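Local coordinates for SusD superfamily protein (Bacteroides vulgatus, PDB 3MYV) that probably binds polysaccharide at the bacterial outer membrane as a SusD-like glycan-binding protein, at residues Gln121-Leu124 / Thr125-Phe128; Arg186-Lys189 / Tyr190-Arg193; Tyr164-Ile167 / Ile168-Glu172. All coordinates share one frame; numbering follows the deposited sequence.

Interaction 1: residues Gln121-Leu124 / Thr125-Phe128; sequences QFDL and TRCF. With EDO (1,2-ethanediol), chain I.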
# COMPACT_ATOMS: atom_id res chain seq x y z
N GLN A 121 10.38 2.61 5.25
CA GLN A 121 10.47 2.03 6.60
C GLN A 121 9.14 1.48 7.06
O GLN A 121 9.07 0.43 7.76
CB GLN A 121 11.06 3.03 7.59
CG GLN A 121 11.48 2.34 8.92
CD GLN A 121 12.74 1.51 8.77
OE1 GLN A 121 13.79 2.03 8.37
NE2 GLN A 121 12.68 0.21 9.18
N PHE A 122 8.05 2.15 6.69
CA PHE A 122 6.69 1.69 7.06
C PHE A 122 6.39 0.33 6.46
O PHE A 122 5.95 -0.58 7.15
CB PHE A 122 5.63 2.74 6.67
CG PHE A 122 4.20 2.26 6.82
CD1 PHE A 122 3.67 1.97 8.08
CD2 PHE A 122 3.35 2.18 5.73
CE1 PHE A 122 2.34 1.55 8.21
CE2 PHE A 122 2.02 1.79 5.87
CZ PHE A 122 1.52 1.48 7.12
N ASP A 123 6.67 0.19 5.16
CA ASP A 123 6.48 -1.08 4.48
C ASP A 123 7.31 -2.20 5.11
O ASP A 123 6.78 -3.28 5.42
CB ASP A 123 6.74 -0.91 2.99
CG ASP A 123 5.60 -0.16 2.28
OD1 ASP A 123 4.47 -0.15 2.83
OD2 ASP A 123 5.85 0.42 1.20
N LEU A 124 8.59 -1.93 5.38
CA LEU A 124 9.43 -2.90 6.11
C LEU A 124 8.84 -3.29 7.45
O LEU A 124 8.93 -4.46 7.86
CB LEU A 124 10.85 -2.39 6.31
CG LEU A 124 11.71 -2.35 5.04
CD1 LEU A 124 12.95 -1.42 5.23
CD2 LEU A 124 12.13 -3.76 4.60
N THR A 125 8.25 -2.32 8.14
CA THR A 125 7.68 -2.56 9.45
C THR A 125 6.44 -3.43 9.35
O THR A 125 6.27 -4.39 10.13
CB THR A 125 7.38 -1.24 10.16
OG1 THR A 125 8.57 -0.42 10.20
CG2 THR A 125 6.86 -1.50 11.57
N ARG A 126 5.55 -3.13 8.41
CA ARG A 126 4.35 -3.98 8.31
C ARG A 126 4.58 -5.35 7.65
O ARG A 126 3.74 -6.25 7.82
CB ARG A 126 3.17 -3.24 7.68
CG ARG A 126 3.39 -2.76 6.27
CD ARG A 126 2.14 -2.00 5.86
NE ARG A 126 2.38 -1.33 4.59
CZ ARG A 126 1.44 -0.86 3.77
NH1 ARG A 126 0.17 -1.03 4.01
NH2 ARG A 126 1.81 -0.24 2.65
N CYS A 127 5.66 -5.50 6.89
CA CYS A 127 6.03 -6.79 6.33
C CYS A 127 6.86 -7.67 7.28
O CYS A 127 6.72 -8.90 7.24
CB CYS A 127 6.76 -6.60 5.02
SG CYS A 127 5.75 -5.94 3.72
N PHE A 128 7.73 -7.08 8.12
CA PHE A 128 8.65 -7.87 8.95
C PHE A 128 8.40 -7.86 10.47
O PHE A 128 9.00 -8.65 11.18
CB PHE A 128 10.10 -7.51 8.63
CG PHE A 128 10.49 -7.85 7.23
CD1 PHE A 128 10.95 -9.14 6.93
CD2 PHE A 128 10.35 -6.94 6.21
CE1 PHE A 128 11.28 -9.47 5.63
CE2 PHE A 128 10.68 -7.28 4.89
CZ PHE A 128 11.13 -8.55 4.60
C1 EDO I . -0.05 -0.24 -1.06
O1 EDO I . -0.80 -0.93 -0.07
C2 EDO I . 0.03 1.26 -0.74
O2 EDO I . 1.11 1.56 0.22
O HOH W 1 10.77 -1.78 10.90

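Interaction 2: residues Arg186-Lys189 / Tyr190-Arg193; sequences RMNK and YAAR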
# COMPACT_ATOMS: atom_id res chain seq x y z
N ARG A 186 5.30 11.16 -8.48
CA ARG A 186 5.95 11.37 -7.19
C ARG A 186 4.97 11.88 -6.12
O ARG A 186 3.84 12.29 -6.43
CB ARG A 186 7.14 12.32 -7.36
CG ARG A 186 8.24 11.76 -8.28
CD ARG A 186 9.28 12.79 -8.77
NE ARG A 186 9.96 13.54 -7.72
CZ ARG A 186 10.99 14.38 -7.93
NH1 ARG A 186 11.52 14.52 -9.14
NH2 ARG A 186 11.52 15.06 -6.93
N MSE A 187 5.40 11.86 -4.87
CA MSE A 187 4.61 12.36 -3.76
C MSE A 187 4.77 13.88 -3.66
O MSE A 187 5.89 14.41 -3.78
CB MSE A 187 5.05 11.71 -2.44
CG MSE A 187 4.62 10.26 -2.33
SE MSE A 187 4.89 9.46 -0.63
CE MSE A 187 6.73 8.96 -0.86
N ASN A 188 3.67 14.56 -3.39
CA ASN A 188 3.65 15.96 -2.99
C ASN A 188 3.08 16.05 -1.57
O ASN A 188 2.85 15.03 -0.92
CB ASN A 188 2.85 16.83 -3.96
CG ASN A 188 1.35 16.49 -3.96
OD1 ASN A 188 0.93 15.51 -3.36
ND2 ASN A 188 0.55 17.32 -4.62
N LYS A 189 2.84 17.26 -1.08
CA LYS A 189 2.38 17.45 0.31
C LYS A 189 1.07 16.72 0.57
O LYS A 189 0.89 16.12 1.63
CB LYS A 189 2.23 18.95 0.61
CG LYS A 189 1.98 19.27 2.08
CD LYS A 189 1.96 20.80 2.26
CE LYS A 189 1.54 21.16 3.66
NZ LYS A 189 1.87 22.54 3.96
N TYR A 190 0.16 16.73 -0.40
CA TYR A 190 -1.08 15.99 -0.23
C TYR A 190 -0.87 14.49 -0.03
O TYR A 190 -1.50 13.90 0.86
CB TYR A 190 -2.03 16.23 -1.38
CG TYR A 190 -2.71 17.56 -1.37
CD1 TYR A 190 -3.96 17.72 -0.77
CD2 TYR A 190 -2.17 18.64 -2.05
CE1 TYR A 190 -4.61 18.96 -0.79
CE2 TYR A 190 -2.81 19.86 -2.09
CZ TYR A 190 -4.02 20.01 -1.46
OH TYR A 190 -4.63 21.23 -1.53
N ALA A 191 -0.02 13.88 -0.86
CA ALA A 191 0.34 12.48 -0.75
C ALA A 191 0.91 12.18 0.61
O ALA A 191 0.54 11.18 1.27
CB ALA A 191 1.38 12.11 -1.86
N ALA A 192 1.87 13.00 1.01
CA ALA A 192 2.52 12.80 2.31
C ALA A 192 1.54 12.86 3.49
O ALA A 192 1.68 12.08 4.44
CB ALA A 192 3.67 13.84 2.52
N ARG A 193 0.58 13.79 3.45
CA ARG A 193 -0.46 13.86 4.48
C ARG A 193 -1.39 12.64 4.40
O ARG A 193 -1.78 12.11 5.43
CB ARG A 193 -1.28 15.16 4.36
CG ARG A 193 -0.43 16.44 4.57
CD ARG A 193 -1.21 17.67 4.15
NE ARG A 193 -2.31 17.96 5.05
CZ ARG A 193 -3.37 18.70 4.75
NH1 ARG A 193 -3.54 19.18 3.51
NH2 ARG A 193 -4.27 18.94 5.68

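Interaction 3: residues Tyr164-Ile167 / Ile168-Glu172; sequences YDFI and IETLE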
# COMPACT_ATOMS: atom_id res chain seq x y z
N TYR A 164 7.68 3.06 14.21
CA TYR A 164 6.57 4.04 14.15
C TYR A 164 6.92 5.41 14.71
O TYR A 164 6.57 6.45 14.10
CB TYR A 164 5.30 3.48 14.84
CG TYR A 164 4.42 2.64 13.93
CD1 TYR A 164 3.42 3.22 13.14
CD2 TYR A 164 4.58 1.25 13.87
CE1 TYR A 164 2.63 2.44 12.30
CE2 TYR A 164 3.78 0.47 13.06
CZ TYR A 164 2.80 1.07 12.28
OH TYR A 164 2.00 0.27 11.50
N ASP A 165 7.60 5.45 15.85
CA ASP A 165 8.02 6.73 16.43
C ASP A 165 8.81 7.55 15.40
O ASP A 165 8.52 8.73 15.15
CB ASP A 165 8.85 6.53 17.70
CG ASP A 165 8.02 6.01 18.88
OD1 ASP A 165 6.78 5.88 18.78
OD2 ASP A 165 8.63 5.72 19.92
N PHE A 166 9.76 6.89 14.75
CA PHE A 166 10.58 7.52 13.72
C PHE A 166 9.80 7.90 12.46
O PHE A 166 9.95 9.01 11.93
CB PHE A 166 11.74 6.60 13.32
CG PHE A 166 12.44 7.04 12.06
CD1 PHE A 166 13.28 8.14 12.08
CD2 PHE A 166 12.27 6.35 10.89
CE1 PHE A 166 13.91 8.58 10.93
CE2 PHE A 166 12.92 6.76 9.72
CZ PHE A 166 13.74 7.87 9.75
N ILE A 167 9.00 6.97 11.95
CA ILE A 167 8.21 7.18 10.75
C ILE A 167 7.27 8.39 10.91
O ILE A 167 7.18 9.25 10.02
CB ILE A 167 7.39 5.89 10.40
CG1 ILE A 167 8.33 4.79 9.89
CG2 ILE A 167 6.32 6.17 9.38
CD1 ILE A 167 7.78 3.33 10.13
N ILE A 168 6.58 8.47 12.04
CA ILE A 168 5.60 9.54 12.24
C ILE A 168 6.28 10.92 12.35
O ILE A 168 5.87 11.89 11.70
CB ILE A 168 4.67 9.24 13.43
CG1 ILE A 168 3.71 8.08 13.04
CG2 ILE A 168 3.88 10.51 13.83
CD1 ILE A 168 3.11 7.31 14.23
N GLU A 169 7.34 11.00 13.14
CA GLU A 169 8.11 12.24 13.33
C GLU A 169 8.69 12.71 12.00
O GLU A 169 8.69 13.90 11.70
CB GLU A 169 9.26 12.04 14.31
CG GLU A 169 8.93 12.32 15.75
CD GLU A 169 10.13 12.14 16.69
OE1 GLU A 169 11.29 12.41 16.27
OE2 GLU A 169 9.90 11.70 17.84
N THR A 170 9.21 11.76 11.24
CA THR A 170 9.77 12.05 9.93
C THR A 170 8.73 12.62 8.98
O THR A 170 8.95 13.64 8.32
CB THR A 170 10.38 10.78 9.35
OG1 THR A 170 11.45 10.38 10.19
CG2 THR A 170 10.90 11.04 7.95
N LEU A 171 7.57 11.98 8.91
CA LEU A 171 6.53 12.40 8.00
C LEU A 171 5.87 13.71 8.47
O LEU A 171 5.59 14.56 7.65
CB LEU A 171 5.55 11.24 7.80
CG LEU A 171 4.72 11.08 6.55
CD1 LEU A 171 5.44 11.40 5.26
CD2 LEU A 171 4.16 9.65 6.61
N GLU A 172 5.68 13.91 9.78
CA GLU A 172 5.15 15.18 10.29
C GLU A 172 6.08 16.33 9.86
O GLU A 172 5.61 17.36 9.37
CB GLU A 172 4.96 15.14 11.82
CG GLU A 172 3.86 14.19 12.26
CD GLU A 172 3.80 13.98 13.77
OE1 GLU A 172 4.82 14.21 14.46
OE2 GLU A 172 2.74 13.57 14.28

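Interaction 1: residues Gln121-Leu124 / Thr125-Phe128
Arg126 lies against two residues of the preceding turn at once, the ring of Phe122 and the carboxylate of Asp123, near the C-terminal end of helix 103-128. Here the packing is tight. The extended arginine chain passes over one face of the phenyl ring, CD making a CH-pi contact 4.1 Å from the centroid of the Phe122 ring. Further out, Phe122 CE2 sits 3.3 Å above the centre of the guanidinium plane of Arg126, the two planes 26° apart. Asp123 runs alongside, nearly coplanar with the guanidinium, in a side-on salt bridge in which OD1 takes both Arg126 NH2 at 2.7 Å and Arg126 NE at 3.0 Å. The other carboxylate oxygen, OD2, is held by Tyr32 and Tyr33. At the far end of Arg126, NH2 also donates to a 1,2-ethanediol, probably from the crystallisation liquor, that bonds Arg198 and Tyr33.

The buried flank of Thr125 is looser, with one bound water. Its hydroxyl, beside its own backbone N (chi1 -54°), donates to Gln121 O over 2.6 Å from above the carbonyl plane, while Thr125 N reaches that oxygen from the opposite face. The water bridges Thr125 OG1 and Gln121 NE2, but the Gln121 amide is held mainly by Ile145 N and Pro143 O. Asp123 probably offsets part of the Arg126 charge, with Phe399 adding a cation-pi contact and Arg198 close by.

Interaction 2: residues Arg186-Lys189 / Tyr190-Arg193
Lys189 opens a helix directly after an extended approach through Met187 and Asn188, and the first turn is closed by Ala192 N bonding to Asn188 O at 3.0 Å and Arg193 N to Lys189 O. Asn188 stands at the N-cap. Its CG is placed between the backbone N and the carbonyl carbon (chi1 66°), which swings the amide forward over the start of the helix. There OD1 accepts from Ala191 N at 3.1 Å in a nearly straight bond, with the donor tilted 24° from the amide carbonyl plane. Because that N-H can only donate, it settles which way round the amide sits. The other end, ND2, lies 4.0 Å from Tyr190 CD2 at the edge of the ring and has Tyr226 OH as its hydrogen-bond partner. On another flank, CB of the selenomethionine at Met187 rests on Ala191 CB at 3.7 Å before its chain leads off to helix 103-128. Arg193 folds CG over Lys189 O, the two atoms 3.2 Å apart, and turns its guanidinium to Asp219 of helix 206-223. A residue just before a helix whose side chain accepts the N-H three positions on is the classical asparagine N-cap, here starting helix 189-202.

Interaction 3: residues Tyr164-Ile167 / Ile168-Glu172
The ring of Phe166 lies over the hydroxyl of Thr170, four residues on in helix 160-177. With CG opposite the backbone N and beside the carbonyl carbon (chi1 167°), the phenyl ring is held out from the helix and leans toward the following turn, so that one face meets the threonine. Thr170 OG1 comes up beneath that face, 3.1 Å from the ring plane and offset toward the rim, where Phe166 CE1 is the nearest ring atom, also at 3.1 Å. The hydroxyl donates to Phe166 O, with an OG1 to O distance of 2.7 Å, arriving from above the carbonyl plane. This bond holds the threonine's chi1 near -63°. Thr170 N reaches that oxygen from the other face at 2.9 Å, and Phe166 O thus takes two donors.

A different relation holds between Tyr164 and Ile168. Here the aliphatic chain meets the ring at its edge, near the ring plane, with Ile168 CD1 4.2 Å from Tyr164 CD1. The delta carbon is directed back along the helix, since CG1 lies beside the backbone N of Ile168 (chi1 -71°), and CG1 also packs 3.5 Å from Tyr164 O. Beyond this pair, Tyr164 meets the rings of His203 and Tyr132, while Ile168 packs on Ile199 and Tyr200 of helix 189-202. Phe166 meets Ile117 and Thr170 meets Met114, both on helix 103-128.

On the outer side Asp165 and Glu169 are exposed. Apolar faces turned to two neighbouring helices and an acidic outer side make this an amphipathic helix, consistent with the TPR-like helical packing of the SusD family.

From the N terminus the chain first forms interaction 1 near the end of helix 103-128, then interaction 3 within helix 160-177, and last interaction 2, where the loop after that helix enters helix 189-202. The three are in series; none nests in or crosses another, and each closes only a turn or two of its own helix, so the longer ties lie between them. Interactions 1 and 3 touch, with Ile167 CD1 3.8 Å from Thr125 OG1 and Tyr164 beside Phe122. Interactions 3 and 2 meet more lightly, through Leu171 and Ala192. Interactions 1 and 2 stay about 9 Å apart at their nearest atoms, yet Met187 packs on helix 103-128, so all three helices are joined.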